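Local coordinates for protein octaprenyl Pyrophosphate Synthase (Helicobacter pylori, PDB 3TC1) that probably condenses isopentenyl diphosphate units onto an allylic diphosphate to build the 40-carbon chain of octaprenyl diphosphate, as in other trans-prenyltransferases, at residues 4-9 with 42-47; 121-126 with 171-176. All coordinates share one frame; numbering follows the deposited sequence.

How the contacts relate
From the N terminus, helix 3-18 opens contact 1; the chain passes through helix 23-29 and returns in helix 38-44, whose C-terminal part begins the closing segment 42-47. Only after helices 53-80 and 92-116 does contact 2 begin, at the start of helix 121-144, closing where helix 152-177 runs back alongside. The two closures therefore follow in series, neither nesting nor crossing. Their centres lie about 16 Å apart, yet they touch: L46 CD1 meets L171 CD2, and M174 CG packs on the backbone O of M43. Helix 152-177 thus packs against both helix 121-144 and the 42-47 region, while helix 53-80 borders both contacts.

Contact 1: residues 4-9 with 42-47; sequences KQLKAI and LMLALL
This is a small, mainly apolar contact between the N-terminal helix 3-18 and segment 42-47, which holds the C-terminal part of helix 38-44 and the turn from L44 to L47, at the periphery of an all-helical fold. Q5 and L44 have the closest CA atoms, 8.0 Å apart, and no hydrogen bond joins the two segments, which bury 199 Å² between them. L44 is the hub. Its CG stands anti to the carbonyl carbon (chi1 -70°), which sends the isobutyl group out toward helix 3-18, where the methyl CD1 touches Q5, L6 and I9. Q5 and L44 overlap side by side, each heading for the other's backbone, so the aliphatic CB of Q5 rests 3.7 Å from CD1 of L44 while OE1 of Q5 lies 3.5 Å from CD2 of L44. Beyond CG the Q5 chain is extended (chi2 173°), which carries its amide on to the turn: NE2 of Q5 meets CD1 of L47 tip to tip at 3.4 Å. The amide is thus bordered by leucine methyls on this side, a van der Waals fit without a polar partner across the interface. L6 crosses L44 obliquely, its CD2 3.8 Å from CD1 of L44; I9 comes end on, its CD1 4.1 Å from the same methyl. The type I turn, closed by L47 N bonding to L44 O, puts both leucines on the side facing helix 3-18. Around them, I9 also leans on C63 and L47 on L56, both of helix 53-80, while M1 packs on L44. The contact lies in the N-terminal part of the polyprenyl synthetase chain, where the first helix packs on L44 and L47 through Q5, L6 and I9, in the all-helical isoprenoid synthase fold.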
loop_
_atom_site.group_PDB
_atom_site.type_symbol
_atom_site.label_atom_id
_atom_site.label_comp_id
_atom_site.label_asym_id
_atom_site.label_seq_id
_atom_site.Cartn_x
_atom_site.Cartn_y
_atom_site.Cartn_z
ATOM N N LYS B 4 -14.110 2.512 26.556
ATOM C CA LYS B 4 -12.728 2.659 27.010
ATOM C C LYS B 4 -11.679 1.936 26.173
ATOM O O LYS B 4 -10.593 2.468 25.942
ATOM C CB LYS B 4 -12.600 2.283 28.504
ATOM C CG LYS B 4 -11.179 2.213 28.970
ATOM C CD LYS B 4 -11.105 2.197 30.461
ATOM C CE LYS B 4 -9.727 1.742 30.946
ATOM N NZ LYS B 4 -8.992 2.848 31.630
ATOM N N GLN B 5 -11.991 0.737 25.702
ATOM C CA GLN B 5 -11.029 -0.007 24.874
ATOM C C GLN B 5 -10.904 0.600 23.480
ATOM O O GLN B 5 -9.805 0.673 22.936
ATOM C CB GLN B 5 -11.412 -1.499 24.748
ATOM C CG GLN B 5 -11.421 -2.249 26.060
ATOM C CD GLN B 5 -11.958 -3.654 25.918
ATOM O OE1 GLN B 5 -12.864 -3.901 25.127
ATOM N NE2 GLN B 5 -11.416 -4.579 26.694
ATOM N N LEU B 6 -12.019 1.036 22.907
ATOM C CA LEU B 6 -11.990 1.645 21.579
ATOM C C LEU B 6 -11.207 2.950 21.643
ATOM O O LEU B 6 -10.504 3.324 20.700
ATOM C CB LEU B 6 -13.414 1.915 21.092
ATOM C CG LEU B 6 -14.256 0.678 20.777
ATOM C CD1 LEU B 6 -15.664 1.095 20.410
ATOM C CD2 LEU B 6 -13.625 -0.098 19.640
ATOM N N LYS B 7 -11.335 3.629 22.777
ATOM C CA LYS B 7 -10.651 4.886 23.014
ATOM C C LYS B 7 -9.145 4.629 23.099
ATOM O O LYS B 7 -8.341 5.422 22.612
ATOM C CB LYS B 7 -11.150 5.490 24.328
ATOM C CG LYS B 7 -11.270 6.993 24.316
ATOM C CD LYS B 7 -9.920 7.652 24.193
ATOM C CE LYS B 7 -10.076 9.138 23.936
ATOM N NZ LYS B 7 -10.835 9.376 22.674
ATOM N N ALA B 8 -8.773 3.521 23.730
ATOM C CA ALA B 8 -7.365 3.164 23.873
ATOM C C ALA B 8 -6.781 2.798 22.507
ATOM O O ALA B 8 -5.615 3.054 22.242
ATOM C CB ALA B 8 -7.212 1.996 24.850
ATOM N N ILE B 9 -7.597 2.195 21.647
ATOM C CA ILE B 9 -7.153 1.817 20.300
ATOM C C ILE B 9 -6.976 3.084 19.463
ATOM O O ILE B 9 -6.027 3.212 18.687
ATOM C CB ILE B 9 -8.188 0.878 19.631
ATOM C CG1 ILE B 9 -8.222 -0.456 20.385
ATOM C CG2 ILE B 9 -7.840 0.659 18.156
ATOM C CD1 ILE B 9 -9.392 -1.340 20.022
ATOM N N LEU B 42 -15.888 -6.254 17.175
ATOM C CA LEU B 42 -16.031 -7.688 16.969
ATOM C C LEU B 42 -14.911 -8.459 17.659
ATOM O O LEU B 42 -15.160 -9.461 18.334
ATOM C CB LEU B 42 -16.019 -8.003 15.474
ATOM C CG LEU B 42 -17.286 -7.599 14.727
ATOM C CD1 LEU B 42 -17.099 -7.790 13.232
ATOM C CD2 LEU B 42 -18.444 -8.441 15.241
ATOM N N MET B 43 -13.680 -7.990 17.482
ATOM C CA MET B 43 -12.511 -8.628 18.074
ATOM C C MET B 43 -12.462 -8.489 19.593
ATOM O O MET B 43 -12.152 -9.450 20.295
ATOM C CB MET B 43 -11.232 -8.038 17.469
ATOM C CG MET B 43 -11.096 -8.268 15.971
ATOM S SD MET B 43 -9.849 -7.191 15.243
ATOM C CE MET B 43 -8.380 -8.132 15.589
ATOM N N LEU B 44 -12.758 -7.296 20.100
ATOM C CA LEU B 44 -12.731 -7.060 21.542
ATOM C C LEU B 44 -13.712 -7.968 22.277
ATOM O O LEU B 44 -13.524 -8.265 23.456
ATOM C CB LEU B 44 -13.069 -5.599 21.854
ATOM C CG LEU B 44 -12.039 -4.530 21.479
ATOM C CD1 LEU B 44 -12.658 -3.154 21.629
ATOM C CD2 LEU B 44 -10.817 -4.664 22.361
ATOM N N ALA B 45 -14.749 -8.408 21.571
ATOM C CA ALA B 45 -15.780 -9.267 22.146
ATOM C C ALA B 45 -15.275 -10.639 22.570
ATOM O O ALA B 45 -15.971 -11.364 23.287
ATOM C CB ALA B 45 -16.934 -9.429 21.157
ATOM N N LEU B 46 -14.075 -11.002 22.124
ATOM C CA LEU B 46 -13.504 -12.296 22.477
ATOM C C LEU B 46 -12.737 -12.254 23.793
ATOM O O LEU B 46 -12.412 -13.298 24.358
ATOM C CB LEU B 46 -12.583 -12.805 21.359
ATOM C CG LEU B 46 -13.294 -13.450 20.163
ATOM C CD1 LEU B 46 -14.178 -12.423 19.469
ATOM C CD2 LEU B 46 -12.265 -14.010 19.192
ATOM N N LEU B 47 -12.446 -11.051 24.276
ATOM C CA LEU B 47 -11.714 -10.891 25.526
ATOM C C LEU B 47 -12.501 -11.424 26.721
ATOM O O LEU B 47 -13.731 -11.365 26.741
ATOM C CB LEU B 47 -11.376 -9.417 25.755
ATOM C CG LEU B 47 -10.305 -8.808 24.846
ATOM C CD1 LEU B 47 -10.276 -7.293 25.023
ATOM C CD2 LEU B 47 -8.950 -9.419 25.177
#

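Contact 2: residues 121-126 with 171-176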
loop_
_atom_site.group_PDB
_atom_site.type_symbol
_atom_site.label_atom_id
_atom_site.label_comp_id
_atom_site.label_asym_id
_atom_site.label_seq_id
_atom_site.Cartn_x
_atom_site.Cartn_y
_atom_site.Cartn_z
ATOM N N GLU B 121 4.089 -15.577 13.459
ATOM C CA GLU B 121 3.812 -15.981 12.088
ATOM C C GLU B 121 2.369 -16.333 11.736
ATOM O O GLU B 121 1.896 -15.973 10.657
ATOM C CB GLU B 121 4.717 -17.152 11.711
ATOM C CG GLU B 121 4.569 -17.599 10.276
ATOM C CD GLU B 121 5.499 -18.738 9.932
ATOM O OE1 GLU B 121 5.431 -19.786 10.609
ATOM O OE2 GLU B 121 6.295 -18.585 8.985
ATOM N N LEU B 122 1.678 -17.047 12.618
ATOM C CA LEU B 122 0.297 -17.440 12.346
ATOM C C LEU B 122 -0.607 -16.242 12.121
ATOM O O LEU B 122 -1.365 -16.196 11.152
ATOM C CB LEU B 122 -0.269 -18.282 13.492
ATOM C CG LEU B 122 -0.010 -19.788 13.453
ATOM C CD1 LEU B 122 -0.714 -20.451 14.630
ATOM C CD2 LEU B 122 -0.521 -20.359 12.136
ATOM N N ILE B 123 -0.536 -15.281 13.031
ATOM C CA ILE B 123 -1.350 -14.083 12.922
ATOM C C ILE B 123 -0.843 -13.204 11.780
ATOM O O ILE B 123 -1.634 -12.688 10.990
ATOM C CB ILE B 123 -1.340 -13.299 14.262
ATOM C CG1 ILE B 123 -2.124 -14.091 15.317
ATOM C CG2 ILE B 123 -1.928 -11.906 14.073
ATOM C CD1 ILE B 123 -1.958 -13.576 16.735
ATOM N N ALA B 124 0.475 -13.045 11.680
ATOM C CA ALA B 124 1.056 -12.222 10.621
ATOM C C ALA B 124 0.638 -12.716 9.239
ATOM O O ALA B 124 0.357 -11.917 8.351
ATOM C CB ALA B 124 2.579 -12.210 10.730
ATOM N N GLN B 125 0.603 -14.032 9.056
ATOM C CA GLN B 125 0.216 -14.591 7.767
ATOM C C GLN B 125 -1.277 -14.464 7.496
ATOM O O GLN B 125 -1.681 -14.202 6.369
ATOM C CB GLN B 125 0.633 -16.058 7.670
ATOM C CG GLN B 125 2.137 -16.253 7.585
ATOM C CD GLN B 125 2.522 -17.655 7.167
ATOM O OE1 GLN B 125 3.702 -17.996 7.121
ATOM N NE2 GLN B 125 1.529 -18.476 6.854
ATOM N N ALA B 126 -2.100 -14.652 8.524
ATOM C CA ALA B 126 -3.543 -14.544 8.346
ATOM C C ALA B 126 -3.920 -13.136 7.901
ATOM O O ALA B 126 -4.671 -12.956 6.941
ATOM C CB ALA B 126 -4.265 -14.901 9.641
ATOM N N LEU B 171 -10.952 -11.845 13.136
ATOM C CA LEU B 171 -11.482 -12.613 14.260
ATOM C C LEU B 171 -10.654 -13.864 14.530
ATOM O O LEU B 171 -10.457 -14.250 15.682
ATOM C CB LEU B 171 -12.941 -12.988 13.998
ATOM C CG LEU B 171 -13.934 -11.910 14.447
ATOM C CD1 LEU B 171 -15.277 -12.110 13.780
ATOM C CD2 LEU B 171 -14.069 -11.959 15.962
ATOM N N LYS B 172 -10.181 -14.496 13.462
ATOM C CA LYS B 172 -9.367 -15.697 13.580
ATOM C C LYS B 172 -8.069 -15.325 14.289
ATOM O O LYS B 172 -7.579 -16.067 15.142
ATOM C CB LYS B 172 -9.072 -16.260 12.187
ATOM C CG LYS B 172 -8.296 -17.567 12.174
ATOM C CD LYS B 172 -7.980 -18.000 10.742
ATOM C CE LYS B 172 -7.139 -19.269 10.707
ATOM N NZ LYS B 172 -6.837 -19.696 9.310
ATOM N N SER B 173 -7.525 -14.162 13.947
ATOM C CA SER B 173 -6.288 -13.694 14.555
ATOM C C SER B 173 -6.445 -13.402 16.048
ATOM O O SER B 173 -5.540 -13.686 16.829
ATOM C CB SER B 173 -5.781 -12.443 13.836
ATOM O OG SER B 173 -5.410 -12.753 12.503
ATOM N N MET B 174 -7.581 -12.837 16.448
ATOM C CA MET B 174 -7.787 -12.542 17.864
ATOM C C MET B 174 -7.969 -13.847 18.636
ATOM O O MET B 174 -7.481 -13.993 19.765
ATOM C CB MET B 174 -9.006 -11.639 18.062
ATOM C CG MET B 174 -9.233 -11.224 19.518
ATOM S SD MET B 174 -7.866 -10.282 20.243
ATOM C CE MET B 174 -8.266 -8.660 19.700
ATOM N N ALA B 175 -8.665 -14.797 18.022
ATOM C CA ALA B 175 -8.893 -16.090 18.647
ATOM C C ALA B 175 -7.544 -16.771 18.888
ATOM O O ALA B 175 -7.314 -17.357 19.949
ATOM C CB ALA B 175 -9.778 -16.958 17.753
ATOM N N ILE B 176 -6.662 -16.694 17.893
ATOM C CA ILE B 176 -5.329 -17.281 17.991
ATOM C C ILE B 176 -4.578 -16.633 19.156
ATOM O O ILE B 176 -4.028 -17.325 20.012
ATOM C CB ILE B 176 -4.517 -17.050 16.687
ATOM C CG1 ILE B 176 -5.130 -17.858 15.537
ATOM C CG2 ILE B 176 -3.056 -17.434 16.898
ATOM C CD1 ILE B 176 -4.510 -17.568 14.170
#
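Helices 121-126 and 171-176 run antiparallel, at 174° between their directions, with axes 9.4 Å apart. I123 and S173 bring the backbones closest, CA to CA 5.2 Å. At this point CG2 of I123, anti to its backbone N, packs 3.9 Å from CB of S173, while CD1 of I123 reaches the backbone O of S173 at 3.6 Å. I123 and I176 lie alongside each other, pointing opposite ways, with CG1 of I123 3.8 Å from CG2 of I176. One turn on, CB of A126 sits 3.8 Å from OG of S173; that hydroxyl is hydrogen-bonded to O of A169, a turn back in its own helix, and merely packs on the A126 methyl. On the solvent side, where L122 is exposed, CB of L122 touches CD1 of I176 at a loose 4.4 Å. L62 of helix 53-80 packs on both I123 and S173, and K118 of the second subunit packs on E121 and Q125, which places the start of helix 121-144 beside the dimer partner. Here small S173 takes the branched I123 while A126 packs on the S173 hydroxyl, joining helices 121-144 and 152-177 as antiparallel neighbours in the all-alpha isoprenoid synthase fold.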